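Local structure of uncharacterized protein AF_1796 (Archaeoglobus fulgidus, 1VIM) at residues A[55-60]-A[158-163]; A[120-125]-A[138-143]; A[38-43]-A[168-173]. The protein is of unknown function but belongs to the PHI subfamily of SIS proteins and may bind carbohydrate derivatives and act as an isomerase. One frame throughout, in Å; residues are numbered along the deposited sequence.

How the interactions relate
Helix 160-181 takes part in two of the three contacts: its first turn meets the start of helix 56-71 in interaction 1, and a later part packs against helix 34-46 in interaction 3, the two centres about 18 Å apart and on opposite sides of the chain's centre. Interaction 2, the pairing of 120-125 with 138-143 at one border of the parallel sheet, has its centre about 12 Å from each of the others and touches both. The ring of F162 reaches V140 O, its CD1 3.2 Å away, while M138 CG lies 3.6 Å from F169 CZ. Interactions 1 and 3 do not touch, yet R57 and D171 pair between subunits.

Interaction 1 (A[55-60]-A[158-163]); sequences AGRSGY and LGTMFE
R57 and E163 carry this contact through a salt bridge in which two guanidinium nitrogens hold a single carboxylate oxygen. R57 NE donates to E163 OE1 at 2.8 Å with an N-H...O angle of 162°, and R57 NH2 reaches the same E163 OE1 at 3.1 Å, less straight. The oxygen lies in the guanidinium plane and is met by NE on its syn side, although the two flat groups are turned 36° apart. The arginine chain bends at chi3 (54°), which sets NE beside the acid as the two side chains cross at about a right angle.

Water extends the polar link. One water accepts from S58 N at 2.9 Å and donates to E163 OE2 at 2.9 Å, so the second carboxylate oxygen is tied to the first turn of helix 56-71.

The remaining touches are looser: S58 OG lies 3.9 Å from F162 CE2, at the edge of the ring and in its plane. T160 OG1, near R57 NH2, bonds instead to P157 O and to R68 of the second subunit.

R57 also forms a salt bridge with D171 of the second subunit. With acidic partners both on its own chain and on the neighbouring one, its positive charge is probably well balanced, and the same side chain joins two helix starts within the chain to the subunit interface.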
# COMPACT_ATOMS: atom_id res chain seq x y z
N ALA A 55 4.47 -8.32 -8.87
CA ALA A 55 3.29 -7.56 -9.26
C ALA A 55 2.04 -8.27 -8.78
O ALA A 55 2.01 -9.48 -8.69
CB ALA A 55 3.23 -7.43 -10.76
N GLY A 56 1.01 -7.51 -8.45
CA GLY A 56 -0.27 -8.13 -8.09
C GLY A 56 -0.14 -9.10 -6.93
O GLY A 56 0.50 -8.83 -5.91
N ARG A 57 -0.76 -10.28 -7.07
CA ARG A 57 -0.68 -11.29 -6.02
C ARG A 57 0.75 -11.76 -5.73
O ARG A 57 1.08 -12.02 -4.56
CB ARG A 57 -1.62 -12.45 -6.31
CG ARG A 57 -3.06 -12.11 -5.87
CD ARG A 57 -4.15 -13.00 -6.44
NE ARG A 57 -3.87 -14.40 -6.18
CZ ARG A 57 -4.67 -15.24 -5.52
NH1 ARG A 57 -5.79 -14.83 -4.93
NH2 ARG A 57 -4.30 -16.52 -5.41
N SER A 58 1.63 -11.79 -6.73
CA SER A 58 3.03 -12.12 -6.45
C SER A 58 3.71 -11.02 -5.64
O SER A 58 4.68 -11.31 -4.92
CB SER A 58 3.79 -12.39 -7.73
OG SER A 58 3.43 -13.69 -8.21
N GLY A 59 3.23 -9.78 -5.74
CA GLY A 59 3.68 -8.72 -4.86
C GLY A 59 3.32 -8.96 -3.41
O GLY A 59 4.09 -8.64 -2.51
N TYR A 60 2.14 -9.53 -3.16
CA TYR A 60 1.74 -9.85 -1.80
C TYR A 60 2.60 -10.97 -1.23
O TYR A 60 2.93 -10.94 -0.03
CB TYR A 60 0.24 -10.21 -1.71
CG TYR A 60 -0.67 -9.19 -2.37
CD1 TYR A 60 -0.36 -7.82 -2.38
CD2 TYR A 60 -1.82 -9.63 -3.03
CE1 TYR A 60 -1.21 -6.91 -3.04
CE2 TYR A 60 -2.65 -8.73 -3.70
CZ TYR A 60 -2.34 -7.40 -3.68
OH TYR A 60 -3.16 -6.54 -4.38
N LEU A 158 -5.21 -18.11 -13.46
CA LEU A 158 -4.33 -16.95 -13.45
C LEU A 158 -3.08 -17.17 -12.61
O LEU A 158 -2.61 -16.24 -11.95
CB LEU A 158 -5.06 -15.69 -12.96
CG LEU A 158 -6.17 -15.17 -13.88
CD1 LEU A 158 -6.78 -13.90 -13.26
CD2 LEU A 158 -5.79 -15.02 -15.39
N GLY A 159 -2.54 -18.37 -12.62
CA GLY A 159 -1.29 -18.57 -11.89
C GLY A 159 -1.41 -18.81 -10.38
O GLY A 159 -0.40 -18.79 -9.67
N THR A 160 -2.62 -19.07 -9.89
CA THR A 160 -2.85 -19.41 -8.48
C THR A 160 -1.93 -20.50 -7.97
O THR A 160 -1.43 -20.40 -6.85
CB THR A 160 -4.32 -19.87 -8.34
OG1 THR A 160 -5.20 -18.75 -8.48
CG2 THR A 160 -4.62 -20.42 -6.93
N MET A 161 -1.75 -21.57 -8.74
CA MET A 161 -0.92 -22.65 -8.22
C MET A 161 0.54 -22.24 -8.05
O MET A 161 1.15 -22.60 -7.05
CB MET A 161 -1.03 -23.90 -9.08
CG MET A 161 -0.60 -25.18 -8.36
SD MET A 161 -1.46 -25.53 -6.79
CE MET A 161 -3.18 -25.14 -7.32
N PHE A 162 1.09 -21.49 -9.00
CA PHE A 162 2.43 -20.95 -8.81
C PHE A 162 2.48 -20.11 -7.52
O PHE A 162 3.41 -20.22 -6.71
CB PHE A 162 2.88 -20.05 -9.98
CG PHE A 162 4.10 -19.25 -9.64
CD1 PHE A 162 5.35 -19.86 -9.65
CD2 PHE A 162 3.99 -17.90 -9.24
CE1 PHE A 162 6.50 -19.15 -9.27
CE2 PHE A 162 5.12 -17.19 -8.86
CZ PHE A 162 6.38 -17.80 -8.88
N GLU A 163 1.48 -19.26 -7.32
CA GLU A 163 1.54 -18.33 -6.19
C GLU A 163 1.50 -19.07 -4.86
O GLU A 163 2.31 -18.81 -3.99
CB GLU A 163 0.38 -17.34 -6.27
CG GLU A 163 0.49 -16.46 -7.50
CD GLU A 163 -0.74 -15.69 -7.81
OE1 GLU A 163 -1.75 -15.89 -7.11
OE2 GLU A 163 -0.68 -14.92 -8.79
O HOH W 1 0.75 -12.45 -9.37

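Interaction 2 (A[120-125]-A[138-143]); sequences VAVTGK and MVVKGK
The parallel pairing of strands 118-123 and 136-139, the two strands of a beta-alpha-beta unit crossing over through helix 129-133, brings V122 beside M138 and T123 beside V139. M138 N donates to A121 O at 2.8 Å, T123 N to M138 O at 3.2 Å, and V140 N to T123 O at 2.9 Å. T123 O also receives a CA-H...O contact from V139 CA at 3.2 Å.

On the V122 and M138 face, V122 CG1 meets V140 CG2 at 4.2 Å, and M138 packs against M40 of helix 34-46 and F169 of helix 160-181. Beyond the strands, K141 folds back through bends at chi2 and chi3 (-64° and -75°), and its NZ donates to G124 O at 2.8 Å, nearly along the C=O axis. An alanine at K141 would probably leave G124 O without this donor and loosen the tie between the two strand exits.

T123 OG1 accepts from K125 N in an ST turn and also bonds to S97 O. Backbone bonds thus fix the register, while an ammonium carries the link past the sheet's end; the like charge of K125 NZ, 5.3 Å from K141 NZ, probably adds a mild repulsion.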
# COMPACT_ATOMS: atom_id res chain seq x y z
N VAL A 120 17.82 -12.80 -7.86
CA VAL A 120 17.25 -14.12 -7.70
C VAL A 120 15.88 -14.09 -8.33
O VAL A 120 15.04 -13.26 -7.95
CB VAL A 120 17.11 -14.54 -6.23
CG1 VAL A 120 16.44 -15.90 -6.12
CG2 VAL A 120 18.46 -14.51 -5.52
N ALA A 121 15.62 -15.01 -9.26
CA ALA A 121 14.30 -15.12 -9.88
C ALA A 121 13.58 -16.30 -9.27
O ALA A 121 14.07 -17.41 -9.34
CB ALA A 121 14.43 -15.27 -11.41
N VAL A 122 12.42 -16.05 -8.67
CA VAL A 122 11.53 -17.10 -8.19
C VAL A 122 10.42 -17.20 -9.23
O VAL A 122 9.56 -16.32 -9.31
CB VAL A 122 10.96 -16.81 -6.79
CG1 VAL A 122 10.04 -17.94 -6.36
CG2 VAL A 122 12.08 -16.58 -5.78
N THR A 123 10.47 -18.27 -10.01
CA THR A 123 9.67 -18.36 -11.23
C THR A 123 9.39 -19.80 -11.60
O THR A 123 10.12 -20.70 -11.18
CB THR A 123 10.42 -17.61 -12.40
OG1 THR A 123 9.65 -17.65 -13.61
CG2 THR A 123 11.77 -18.26 -12.76
N GLY A 124 8.35 -20.01 -12.41
CA GLY A 124 8.05 -21.34 -12.90
C GLY A 124 8.75 -21.64 -14.22
O GLY A 124 8.68 -22.78 -14.69
N LYS A 125 9.42 -20.66 -14.82
CA LYS A 125 9.96 -20.81 -16.17
C LYS A 125 11.44 -20.52 -16.21
O LYS A 125 11.85 -19.36 -16.17
CB LYS A 125 9.19 -19.90 -17.14
CG LYS A 125 7.70 -20.18 -17.27
CD LYS A 125 7.41 -21.55 -17.87
CE LYS A 125 7.79 -21.62 -19.33
NZ LYS A 125 7.35 -22.89 -19.99
N MET A 138 15.48 -19.79 -9.16
CA MET A 138 14.86 -20.70 -8.22
C MET A 138 13.53 -21.14 -8.80
O MET A 138 12.55 -20.39 -8.81
CB MET A 138 14.72 -19.99 -6.87
CG MET A 138 14.17 -20.83 -5.75
SD MET A 138 15.34 -22.12 -5.20
CE MET A 138 14.41 -23.53 -5.59
N VAL A 139 13.53 -22.34 -9.39
CA VAL A 139 12.36 -22.80 -10.13
C VAL A 139 11.34 -23.39 -9.19
O VAL A 139 11.61 -24.33 -8.45
CB VAL A 139 12.76 -23.82 -11.20
CG1 VAL A 139 11.51 -24.26 -11.95
CG2 VAL A 139 13.77 -23.20 -12.15
N VAL A 140 10.17 -22.78 -9.19
CA VAL A 140 9.02 -23.26 -8.45
C VAL A 140 7.90 -23.30 -9.46
O VAL A 140 7.44 -22.26 -9.91
CB VAL A 140 8.66 -22.30 -7.27
CG1 VAL A 140 7.47 -22.81 -6.52
CG2 VAL A 140 9.88 -22.16 -6.30
N LYS A 141 7.50 -24.50 -9.86
CA LYS A 141 6.47 -24.65 -10.92
C LYS A 141 5.08 -24.32 -10.46
O LYS A 141 4.72 -24.59 -9.32
CB LYS A 141 6.40 -26.11 -11.39
CG LYS A 141 7.70 -26.72 -11.80
CD LYS A 141 8.27 -26.01 -13.02
CE LYS A 141 7.53 -26.38 -14.29
NZ LYS A 141 7.66 -25.33 -15.35
N GLY A 142 4.27 -23.79 -11.37
CA GLY A 142 2.83 -23.77 -11.18
C GLY A 142 2.25 -25.04 -11.75
O GLY A 142 1.79 -25.89 -11.02
N LYS A 143 2.27 -25.16 -13.07
CA LYS A 143 1.80 -26.36 -13.77
C LYS A 143 2.88 -27.46 -13.80
O LYS A 143 4.07 -27.18 -14.08
CB LYS A 143 1.38 -26.00 -15.19
CG LYS A 143 0.78 -27.19 -15.96
CD LYS A 143 0.63 -26.87 -17.45
CE LYS A 143 1.85 -27.29 -18.27
NZ LYS A 143 2.21 -28.75 -18.25

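Interaction 3 (A[38-43]-A[168-173]); sequences GEMIKL and IFLDAL
M40 reaches L173 and F169 as a fully extended chain, its CG anti to the backbone N (chi1 177°) and both later torsions also near 180°, which carries CE across to helix 160-181. L173 answers with CG likewise anti to its backbone N (chi1 -174°), and its two methyls divide the work between neighbouring residues. L173 CD2 packs 3.7 Å from M40 CE, whereas L173 CD1 sits 3.7 Å from I41 CG1, the isoleucine and leucine lying alongside and running in opposite senses.

The sulfur of M40 lies at the rim of the F169 ring, a Met-aromatic contact with M40 SD 4.2 Å from F169 CE2 and close to the ring plane. At its far end, M40 CE also meets L170 CD2 at 4.1 Å, the two chains crossing at about a right angle.

No hydrogen bond joins the segments, whose axes stay 12.3 Å apart and cross at -65°; the contact between them is made by apolar side chains, the extended M40 foremost. M40 also rests on V120, V122 and M138, and F169 on M138 and V140. The two helices cover one face of the parallel sheet, as one helical layer of the alpha-beta-alpha sandwich of SIS domains.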
# COMPACT_ATOMS: atom_id res chain seq x y z
N GLY A 38 20.49 -23.57 -1.74
CA GLY A 38 21.71 -23.11 -1.09
C GLY A 38 22.28 -21.84 -1.69
O GLY A 38 22.75 -20.95 -0.95
N GLU A 39 22.27 -21.74 -3.03
CA GLU A 39 22.79 -20.55 -3.73
C GLU A 39 21.95 -19.32 -3.40
O GLU A 39 22.47 -18.21 -3.21
CB GLU A 39 22.82 -20.77 -5.25
CG GLU A 39 23.84 -21.80 -5.70
CD GLU A 39 23.59 -22.29 -7.12
OE1 GLU A 39 22.67 -21.75 -7.79
OE2 GLU A 39 24.31 -23.21 -7.56
N MET A 40 20.63 -19.51 -3.34
CA MET A 40 19.73 -18.42 -2.97
C MET A 40 19.99 -17.93 -1.54
O MET A 40 20.10 -16.73 -1.29
CB MET A 40 18.26 -18.84 -3.13
CG MET A 40 17.26 -17.79 -2.68
SD MET A 40 15.59 -18.25 -3.16
CE MET A 40 14.66 -16.79 -2.61
N ILE A 41 20.12 -18.88 -0.60
CA ILE A 41 20.46 -18.51 0.78
C ILE A 41 21.79 -17.76 0.84
O ILE A 41 21.91 -16.74 1.52
CB ILE A 41 20.50 -19.75 1.70
CG1 ILE A 41 19.08 -20.27 1.86
CG2 ILE A 41 21.08 -19.41 3.09
CD1 ILE A 41 18.99 -21.63 2.57
N LYS A 42 22.79 -18.26 0.12
CA LYS A 42 24.09 -17.61 0.09
C LYS A 42 24.01 -16.14 -0.39
O LYS A 42 24.63 -15.26 0.22
CB LYS A 42 25.08 -18.40 -0.78
CG LYS A 42 26.47 -17.79 -0.85
N LEU A 43 23.25 -15.88 -1.47
CA LEU A 43 23.11 -14.50 -1.95
C LEU A 43 22.36 -13.62 -0.95
O LEU A 43 22.73 -12.46 -0.72
CB LEU A 43 22.43 -14.42 -3.32
CG LEU A 43 23.19 -14.91 -4.55
CD1 LEU A 43 22.49 -14.42 -5.80
CD2 LEU A 43 24.62 -14.40 -4.54
N ILE A 168 4.56 -21.18 -0.20
CA ILE A 168 4.93 -22.29 0.67
C ILE A 168 6.45 -22.51 0.62
O ILE A 168 7.10 -22.71 1.66
CB ILE A 168 4.17 -23.56 0.22
CG1 ILE A 168 2.70 -23.44 0.63
CG2 ILE A 168 4.79 -24.81 0.85
CD1 ILE A 168 1.78 -24.39 -0.11
N PHE A 169 7.03 -22.45 -0.58
CA PHE A 169 8.47 -22.52 -0.72
C PHE A 169 9.20 -21.45 0.10
O PHE A 169 10.20 -21.74 0.78
CB PHE A 169 8.92 -22.41 -2.19
CG PHE A 169 10.37 -22.16 -2.33
CD1 PHE A 169 11.30 -23.15 -1.99
CD2 PHE A 169 10.83 -20.89 -2.67
CE1 PHE A 169 12.65 -22.86 -2.06
CE2 PHE A 169 12.17 -20.62 -2.76
CZ PHE A 169 13.09 -21.60 -2.45
N LEU A 170 8.75 -20.20 0.00
CA LEU A 170 9.44 -19.11 0.72
C LEU A 170 9.33 -19.30 2.24
O LEU A 170 10.29 -18.99 2.97
CB LEU A 170 8.93 -17.76 0.25
CG LEU A 170 9.36 -17.47 -1.20
CD1 LEU A 170 8.60 -16.28 -1.79
CD2 LEU A 170 10.84 -17.25 -1.31
N ASP A 171 8.20 -19.81 2.72
CA ASP A 171 8.09 -20.11 4.15
C ASP A 171 8.98 -21.30 4.53
O ASP A 171 9.57 -21.32 5.62
CB ASP A 171 6.66 -20.42 4.56
CG ASP A 171 5.80 -19.21 4.66
OD1 ASP A 171 6.29 -18.13 5.02
OD2 ASP A 171 4.58 -19.30 4.40
N ALA A 172 9.15 -22.25 3.62
CA ALA A 172 10.10 -23.36 3.84
C ALA A 172 11.53 -22.85 3.91
O ALA A 172 12.35 -23.33 4.74
CB ALA A 172 9.97 -24.42 2.76
N LEU A 173 11.86 -21.90 3.05
CA LEU A 173 13.18 -21.29 3.03
C LEU A 173 13.44 -20.57 4.37
O LEU A 173 14.54 -20.66 4.92
CB LEU A 173 13.29 -20.34 1.83
CG LEU A 173 14.66 -19.75 1.59
CD1 LEU A 173 15.54 -20.82 0.98
CD2 LEU A 173 14.49 -18.62 0.59